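PDB 5I4M: amidase, hydantoinase/carbamoylase family from Burkholderia vietnamiensis, which probably hydrolyses N-carbamoyl-L-amino acids, as a zinc-dependent amidase of the peptidase M20 family that binds two zinc ions per subunit. Local coordinates for residues M37-I42 / R63-G68; A357-A362 / A418-H423. All blocks are in the same frame, centred on the assembly; numbering follows the deposited sequence.

Contact 1. Residues M37-I42 / R63-G68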
loop_
_atom_site.group_PDB
_atom_site.type_symbol
_atom_site.label_atom_id
_atom_site.label_comp_id
_atom_site.label_asym_id
_atom_site.label_seq_id
_atom_site.Cartn_x
_atom_site.Cartn_y
_atom_site.Cartn_z
ATOM N N MET A 37 18.527 9.261 25.759
ATOM C CA MET A 37 19.346 8.363 24.959
ATOM C C MET A 37 19.068 6.906 25.307
ATOM O O MET A 37 19.135 6.035 24.432
ATOM C CB MET A 37 20.824 8.700 25.152
ATOM C CG MET A 37 21.173 10.155 24.804
ATOM S SD MET A 37 20.877 10.536 23.057
ATOM C CE MET A 37 19.363 11.486 23.157
ATOM N N GLU A 38 18.753 6.627 26.570
ATOM C CA GLU A 38 18.496 5.254 26.991
ATOM C C GLU A 38 17.176 4.742 26.413
ATOM O O GLU A 38 17.121 3.656 25.831
ATOM C CB GLU A 38 18.494 5.191 28.518
ATOM C CG GLU A 38 18.739 3.836 29.089
ATOM C CD GLU A 38 20.128 3.311 28.765
ATOM O OE1 GLU A 38 21.116 4.077 28.876
ATOM O OE2 GLU A 38 20.227 2.130 28.390
ATOM N N VAL A 39 16.103 5.522 26.546
ATOM C CA VAL A 39 14.828 5.086 25.975
ATOM C C VAL A 39 14.873 5.062 24.446
ATOM O O VAL A 39 14.158 4.275 23.809
ATOM C CB VAL A 39 13.678 5.973 26.485
ATOM C CG1 VAL A 39 12.366 5.476 25.921
ATOM C CG2 VAL A 39 13.636 5.942 27.995
ATOM N N ALA A 40 15.721 5.887 23.828
ATOM C CA ALA A 40 15.846 5.858 22.372
ATOM C C ALA A 40 16.327 4.507 21.846
ATOM O O ALA A 40 16.158 4.232 20.655
ATOM C CB ALA A 40 16.797 6.957 21.895
ATOM N N LYS A 41 16.950 3.671 22.686
ATOM C CA LYS A 41 17.355 2.341 22.234
ATOM C C LYS A 41 16.166 1.423 21.972
ATOM O O LYS A 41 16.303 0.437 21.237
ATOM C CB LYS A 41 18.257 1.679 23.275
ATOM C CG LYS A 41 19.496 2.464 23.614
ATOM C CD LYS A 41 20.204 1.830 24.803
ATOM C CE LYS A 41 21.565 2.456 25.010
ATOM N NZ LYS A 41 22.209 1.953 26.254
ATOM N N ILE A 42 15.015 1.709 22.574
ATOM C CA ILE A 42 13.860 0.822 22.516
ATOM C C ILE A 42 13.134 1.106 21.206
ATOM O O ILE A 42 12.379 2.074 21.095
ATOM C CB ILE A 42 12.950 1.005 23.730
ATOM C CG1 ILE A 42 13.755 0.759 25.011
ATOM C CG2 ILE A 42 11.731 0.072 23.643
ATOM C CD1 ILE A 42 12.940 0.987 26.274
ATOM N N ARG A 63 7.273 1.594 28.503
ATOM C CA ARG A 63 6.417 1.755 29.676
ATOM C C ARG A 63 7.013 1.070 30.899
ATOM O O ARG A 63 7.130 1.680 31.972
ATOM C CB ARG A 63 5.025 1.187 29.389
ATOM C CG ARG A 63 4.222 1.950 28.351
ATOM C CD ARG A 63 3.126 1.047 27.759
ATOM N NE ARG A 63 2.166 1.863 27.028
ATOM C CZ ARG A 63 1.000 2.286 27.510
ATOM N NH1 ARG A 63 0.598 1.932 28.731
ATOM N NH2 ARG A 63 0.224 3.056 26.753
ATOM N N ASP A 64 7.361 -0.218 30.768
ATOM C CA ASP A 64 7.927 -0.951 31.900
ATOM C C ASP A 64 9.151 -0.240 32.463
ATOM O O ASP A 64 9.324 -0.140 33.688
ATOM C CB ASP A 64 8.323 -2.369 31.479
ATOM C CG ASP A 64 7.139 -3.270 31.169
ATOM O OD1 ASP A 64 5.973 -2.900 31.434
ATOM O OD2 ASP A 64 7.395 -4.390 30.671
ATOM N N LEU A 65 10.027 0.231 31.582
ATOM C CA LEU A 65 11.284 0.825 32.021
ATOM C C LEU A 65 11.029 2.097 32.809
ATOM O O LEU A 65 11.578 2.293 33.902
ATOM C CB LEU A 65 12.168 1.107 30.808
ATOM C CG LEU A 65 13.514 1.794 31.074
ATOM C CD1 LEU A 65 14.442 0.917 31.904
ATOM C CD2 LEU A 65 14.186 2.168 29.761
ATOM N N ILE A 66 10.158 2.953 32.280
ATOM C CA ILE A 66 9.876 4.235 32.913
ATOM C C ILE A 66 9.116 4.036 34.219
ATOM O O ILE A 66 9.407 4.696 35.223
ATOM C CB ILE A 66 9.124 5.133 31.916
ATOM C CG1 ILE A 66 10.032 5.401 30.707
ATOM C CG2 ILE A 66 8.683 6.437 32.579
ATOM C CD1 ILE A 66 9.317 5.939 29.480
ATOM N N VAL A 67 8.144 3.117 34.236
ATOM C CA VAL A 67 7.462 2.784 35.489
ATOM C C VAL A 67 8.467 2.358 36.555
ATOM O O VAL A 67 8.376 2.774 37.717
ATOM C CB VAL A 67 6.393 1.701 35.246
ATOM C CG1 VAL A 67 5.973 1.045 36.554
ATOM C CG2 VAL A 67 5.188 2.318 34.535
ATOM N N GLY A 68 9.444 1.529 36.180
ATOM C CA GLY A 68 10.468 1.137 37.143
ATOM C C GLY A 68 11.258 2.319 37.677
ATOM O O GLY A 68 11.528 2.409 38.881
#
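Leu65 reaches across to Ile42 and Val39 with one methyl, CD2, and that methyl makes both of the close contacts here. Its nearer partner is the end of Ile42, CD1, at 3.9 Å from Leu65 CD2, the two side chains meeting at a slant. On the Val39 side the touch is slacker, 4.2 Å between Val39 CG2 and Leu65 CD2. The bond to CB of Leu65 points at the other segment, and CG anti to the backbone N (chi1 177°) carries CD2 on to the meeting point.

Behind these methyls, the type I turn from Val39 to Ile42 brings Val39 and Ile42 onto the same side of the chain, and the backbone bond from Ile42 N to Val39 O (3.0 Å) ties its ends. Lys41, within the turn, forms a salt bridge through NZ with OE2 of Glu38, just before the turn, at 2.9 Å, coming in from above the carboxylate plane. Farther out, Ile117 of helix 117-132 touches both Val39 and Ile66, while Arg52 NH1 is hydrogen-bonded to Ile42 O.

The Val39 side chain lies about 11 Å from that of the zinc ligand His104. This is apolar packing of helix 29-39 and the turn that follows it on helix 57-72, beside helix 117-132 in the zinc-binding part of an M20-family fold.

Contact 2. Residues A357-A362 / A418-H423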
loop_
_atom_site.group_PDB
_atom_site.type_symbol
_atom_site.label_atom_id
_atom_site.label_comp_id
_atom_site.label_asym_id
_atom_site.label_seq_id
_atom_site.Cartn_x
_atom_site.Cartn_y
_atom_site.Cartn_z
ATOM N N ALA A 357 0.750 32.009 31.742
ATOM C CA ALA A 357 1.553 32.980 32.477
ATOM C C ALA A 357 2.627 32.298 33.313
ATOM O O ALA A 357 3.741 32.819 33.450
ATOM C CB ALA A 357 0.651 33.833 33.366
ATOM N N ALA A 358 2.307 31.134 33.889
ATOM C CA ALA A 358 3.285 30.404 34.690
ATOM C C ALA A 358 4.445 29.918 33.834
ATOM O O ALA A 358 5.593 29.913 34.288
ATOM C CB ALA A 358 2.621 29.226 35.406
ATOM N N VAL A 359 4.157 29.493 32.600
ATOM C CA VAL A 359 5.205 29.067 31.675
ATOM C C VAL A 359 6.088 30.249 31.291
ATOM O O VAL A 359 7.325 30.160 31.304
ATOM C CB VAL A 359 4.575 28.402 30.438
ATOM C CG1 VAL A 359 5.618 28.142 29.367
ATOM C CG2 VAL A 359 3.885 27.101 30.839
ATOM N N ARG A 360 5.465 31.381 30.964
ATOM C CA ARG A 360 6.223 32.583 30.641
ATOM C C ARG A 360 7.079 33.027 31.826
ATOM O O ARG A 360 8.264 33.348 31.663
ATOM C CB ARG A 360 5.257 33.688 30.207
ATOM C CG ARG A 360 5.908 34.854 29.483
ATOM C CD ARG A 360 4.865 35.893 29.013
ATOM N NE ARG A 360 4.054 35.421 27.888
ATOM C CZ ARG A 360 2.747 35.178 27.955
ATOM N NH1 ARG A 360 2.086 35.359 29.093
ATOM N NH2 ARG A 360 2.098 34.746 26.885
ATOM N N ALA A 361 6.497 33.030 33.032
ATOM C CA ALA A 361 7.241 33.420 34.230
ATOM C C ALA A 361 8.438 32.510 34.462
ATOM O O ALA A 361 9.514 32.972 34.869
ATOM C CB ALA A 361 6.321 33.404 35.452
ATOM N N ALA A 362 8.268 31.211 34.214
ATOM C CA ALA A 362 9.376 30.280 34.391
ATOM C C ALA A 362 10.478 30.531 33.375
ATOM O O ALA A 362 11.666 30.446 33.709
ATOM C CB ALA A 362 8.883 28.839 34.298
ATOM N N ALA A 418 12.832 21.617 30.360
ATOM C CA ALA A 418 12.561 20.929 31.618
ATOM C C ALA A 418 12.643 21.873 32.809
ATOM O O ALA A 418 11.904 21.698 33.782
ATOM C CB ALA A 418 13.530 19.754 31.799
ATOM N N ASN A 419 13.540 22.865 32.766
ATOM C CA ASN A 419 13.556 23.875 33.821
ATOM C C ASN A 419 12.259 24.676 33.836
ATOM O O ASN A 419 11.717 24.987 34.907
ATOM C CB ASN A 419 14.763 24.796 33.645
ATOM C CG ASN A 419 16.018 24.227 34.280
ATOM O OD1 ASN A 419 15.946 23.530 35.293
ATOM N ND2 ASN A 419 17.174 24.520 33.692
ATOM N N VAL A 420 11.740 25.012 32.659
ATOM C CA VAL A 420 10.499 25.778 32.602
ATOM C C VAL A 420 9.333 24.929 33.091
ATOM O O VAL A 420 8.481 25.395 33.859
ATOM C CB VAL A 420 10.285 26.301 31.171
ATOM C CG1 VAL A 420 8.892 26.896 31.017
ATOM C CG2 VAL A 420 11.367 27.331 30.837
ATOM N N LEU A 421 9.282 23.667 32.666
ATOM C CA LEU A 421 8.254 22.758 33.166
ATOM C C LEU A 421 8.332 22.633 34.682
ATOM O O LEU A 421 7.317 22.713 35.379
ATOM C CB LEU A 421 8.407 21.381 32.514
ATOM C CG LEU A 421 7.411 20.328 33.001
ATOM C CD1 LEU A 421 6.012 20.690 32.522
ATOM C CD2 LEU A 421 7.796 18.913 32.542
ATOM N N LEU A 422 9.544 22.430 35.205
ATOM C CA LEU A 422 9.750 22.326 36.646
ATOM C C LEU A 422 9.144 23.508 37.388
ATOM O O LEU A 422 8.390 23.332 38.352
ATOM C CB LEU A 422 11.249 22.229 36.948
ATOM C CG LEU A 422 11.680 22.289 38.416
ATOM C CD1 LEU A 422 11.075 21.128 39.204
ATOM C CD2 LEU A 422 13.214 22.288 38.535
ATOM N N HIS A 423 9.463 24.728 36.959
ATOM C CA HIS A 423 8.988 25.868 37.730
ATOM C C HIS A 423 7.527 26.192 37.475
ATOM O O HIS A 423 6.836 26.641 38.400
ATOM C CB HIS A 423 9.886 27.070 37.490
ATOM C CG HIS A 423 11.087 27.043 38.374
ATOM N ND1 HIS A 423 11.105 27.646 39.613
ATOM C CD2 HIS A 423 12.263 26.381 38.260
ATOM C CE1 HIS A 423 12.268 27.410 40.195
ATOM N NE2 HIS A 423 12.989 26.645 39.396
#
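Val420 and Ala362 carry most of this contact, and Val420 CG1 meets two side chains of the opposing helix. Ala362 CB sits 3.8 Å from Val420 CG1, and Val359 CG1 is 3.9 Å from the same methyl. The two valines cross at about a right angle; in Val420, CG1 stands anti to the backbone N (chi1 170°), which directs it to this meeting point. About a turn after Val420, His423 CB packs on Ala362 CB at 3.8 Å.

Side chain against backbone is the second kind of contact. Ala362 CB lies 3.5 Å from Val420 O, and Val420 CG1 is 3.6 Å from Val359 O, so each helix presses a methyl onto a carbonyl of the other.

The polar ends turn elsewhere. His423 NE2 is hydrogen-bonded to Ile25 O, its ring meets Phe366, and Asn419 bonds to Val27 N and the Tyr368 hydroxyl. Beneath the pair, Val393 of strand 390-395 touches both Val359 and Val420.

The axes of the two short segments approach to 8.3 Å at 126° between their directions. With the small Ala362 at the crossing, the helices are held together by buried van der Waals contact, while the polar ends of His423 and Asn419 bond to other parts of the chain.

Both contacts are apolar, but they join different elements: contact 1 sets helix 29-39 and the turn that follows it on helix 57-72, whereas contact 2 pairs helices 353-365 and 411-429. Their centres are 25 Å apart, their nearest atoms about 13 Å, and they follow one another along the chain. All four touching residues of contact 2 are buried, against one of three in contact 1. Branched side chains meet only through methyl ends in contact 1; in contact 2 an alanine and a valine each also place a methyl against a backbone carbonyl. Helix 117-132 touches Val39 and Ile66 in contact 1 and, in contact 2, Leu421 and Leu422, which do not meet segment 357-362.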